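Local coordinates for KaiC-like domain-containing protein (Pyrococcus horikoshii, PDB 2EKD) that is of unknown function but probably belongs to the P-loop NTPase superfamily, with a KaiC-like domain, at residues 42-47 against 114-119. Numbering follows the deposited sequence.
Sequences PIVVDD and VINPVL
Val44 O faces the ring of Pro117 and meets its CD where residues 42-47 and 114-119 run parallel in the core of an alpha/beta sheet, consistent with a P-loop NTPase-like fold. A proline suits an inner strand poorly, because its nitrogen has no hydrogen to give, and the side chain of Asn116 supplies the missing donor. Its CG lies anti to the backbone N (chi1 -175°), and ND2 reaches Val44 O at 2.7 Å, from above the carbonyl plane. A weak second bond joins ND2 to Asp46 OD2 at 3.1 Å, the carboxylate and amide planes standing almost perpendicular. An alanine in place of Asn116 would probably leave Val44 O without its N-H donor and Asp46 OD2 without this weak bond. Backbone bonds resume around the missing N-H: Val44 N to Ile115 O before it, and Asp46 N to Pro117's own O after it.

On the face of the sheet that carries Asn116, Asp46 CB rests against both methyls of Val118, 4.0 Å from CG1, while Tyr102 makes a weak hydrogen bond to Asp46 OD1. On the other face, which helix 29-37 covers, beta-branching gives Ile43 and Val45, two residues apart, a CG2 methyl each; the pair forms a shallow notch, and CD of the Pro117 ring sits at its mouth. Val45 CG1 touches Leu119 CD1. Ile43 drops its long branch onto Ile115, where CD1 fits against the branch point, tightly packed at 3.4 Å from CB and 3.8 Å from CG2.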
loop_
_atom_site.group_PDB
_atom_site.type_symbol
_atom_site.label_atom_id
_atom_site.label_comp_id
_atom_site.label_asym_id
_atom_site.label_seq_id
_atom_site.Cartn_x
_atom_site.Cartn_y
_atom_site.Cartn_z
ATOM N N PRO F 42 41.495 1.507 -20.405
ATOM C CA PRO F 42 40.551 1.939 -21.441
ATOM C C PRO F 42 39.125 1.991 -20.880
ATOM O O PRO F 42 38.694 1.072 -20.180
ATOM C CB PRO F 42 40.702 0.859 -22.517
ATOM C CG PRO F 42 42.128 0.406 -22.345
ATOM C CD PRO F 42 42.256 0.324 -20.844
ATOM N N ILE F 43 38.403 3.066 -21.196
ATOM C CA ILE F 43 37.027 3.247 -20.740
ATOM C C ILE F 43 36.014 2.933 -21.844
ATOM O O ILE F 43 36.138 3.423 -22.960
ATOM C CB ILE F 43 36.758 4.706 -20.302
ATOM C CG1 ILE F 43 37.631 5.085 -19.098
ATOM C CG2 ILE F 43 35.273 4.880 -19.982
ATOM C CD1 ILE F 43 37.255 4.391 -17.810
ATOM N N VAL F 44 35.015 2.118 -21.525
ATOM C CA VAL F 44 33.957 1.795 -22.473
ATOM C C VAL F 44 32.624 1.961 -21.748
ATOM O O VAL F 44 32.358 1.302 -20.738
ATOM C CB VAL F 44 34.061 0.359 -23.012
ATOM C CG1 VAL F 44 32.871 0.060 -23.919
ATOM C CG2 VAL F 44 35.351 0.194 -23.795
ATOM N N VAL F 45 31.795 2.855 -22.269
ATOM C CA VAL F 45 30.497 3.137 -21.679
ATOM C C VAL F 45 29.342 2.459 -22.423
ATOM O O VAL F 45 29.258 2.514 -23.650
ATOM C CB VAL F 45 30.231 4.667 -21.667
ATOM C CG1 VAL F 45 28.843 4.957 -21.109
ATOM C CG2 VAL F 45 31.302 5.385 -20.852
ATOM N N ASP F 46 28.469 1.796 -21.675
ATOM C CA ASP F 46 27.289 1.180 -22.266
ATOM C C ASP F 46 26.192 2.205 -21.979
ATOM O O ASP F 46 25.758 2.374 -20.836
ATOM C CB ASP F 46 26.972 -0.165 -21.611
ATOM C CG ASP F 46 27.979 -1.237 -21.977
ATOM O OD1 ASP F 46 28.443 -1.236 -23.136
ATOM O OD2 ASP F 46 28.300 -2.088 -21.123
ATOM N N ASP F 47 25.778 2.906 -23.025
ATOM C CA ASP F 47 24.782 3.960 -22.913
ATOM C C ASP F 47 23.364 3.493 -23.234
ATOM O O ASP F 47 22.994 3.312 -24.399
ATOM C CB ASP F 47 25.205 5.116 -23.821
ATOM C CG ASP F 47 24.226 6.261 -23.813
ATOM O OD1 ASP F 47 23.376 6.330 -22.899
ATOM O OD2 ASP F 47 24.326 7.106 -24.726
ATOM N N VAL F 114 39.008 -3.420 -19.268
ATOM C CA VAL F 114 38.481 -2.072 -19.446
ATOM C C VAL F 114 37.534 -1.714 -18.304
ATOM O O VAL F 114 36.916 -2.596 -17.706
ATOM C CB VAL F 114 37.695 -1.925 -20.789
ATOM C CG1 VAL F 114 38.557 -2.370 -21.966
ATOM C CG2 VAL F 114 36.424 -2.739 -20.741
ATOM N N ILE F 115 37.444 -0.428 -17.985
ATOM C CA ILE F 115 36.522 0.033 -16.954
ATOM C C ILE F 115 35.250 0.227 -17.769
ATOM O O ILE F 115 35.251 0.944 -18.773
ATOM C CB ILE F 115 36.991 1.359 -16.318
ATOM C CG1 ILE F 115 38.334 1.139 -15.608
ATOM C CG2 ILE F 115 35.949 1.868 -15.327
ATOM C CD1 ILE F 115 38.327 -0.001 -14.602
ATOM N N ASN F 116 34.176 -0.427 -17.340
ATOM C CA ASN F 116 32.916 -0.418 -18.077
ATOM C C ASN F 116 31.710 0.189 -17.353
ATOM O O ASN F 116 30.952 -0.520 -16.694
ATOM C CB ASN F 116 32.605 -1.869 -18.481
ATOM C CG ASN F 116 31.372 -1.998 -19.352
ATOM O OD1 ASN F 116 30.803 -3.085 -19.463
ATOM N ND2 ASN F 116 30.958 -0.901 -19.988
ATOM N N PRO F 117 31.525 1.513 -17.457
ATOM C CA PRO F 117 30.377 2.131 -16.790
ATOM C C PRO F 117 29.124 1.870 -17.618
ATOM O O PRO F 117 29.106 2.139 -18.816
ATOM C CB PRO F 117 30.736 3.620 -16.778
ATOM C CG PRO F 117 32.254 3.613 -16.841
ATOM C CD PRO F 117 32.505 2.537 -17.857
ATOM N N VAL F 118 28.091 1.330 -16.982
ATOM C CA VAL F 118 26.821 1.051 -17.650
ATOM C C VAL F 118 25.809 2.032 -17.070
ATOM O O VAL F 118 25.552 2.025 -15.865
ATOM C CB VAL F 118 26.345 -0.388 -17.379
ATOM C CG1 VAL F 118 25.028 -0.647 -18.097
ATOM C CG2 VAL F 118 27.405 -1.381 -17.846
ATOM N N LEU F 119 25.233 2.871 -17.926
ATOM C CA LEU F 119 24.286 3.881 -17.478
ATOM C C LEU F 119 22.857 3.685 -17.986
ATOM O O LEU F 119 22.635 3.244 -19.118
ATOM C CB LEU F 119 24.784 5.266 -17.908
ATOM C CG LEU F 119 26.269 5.607 -17.698
ATOM C CD1 LEU F 119 26.562 6.987 -18.288
ATOM C CD2 LEU F 119 26.617 5.577 -16.216
#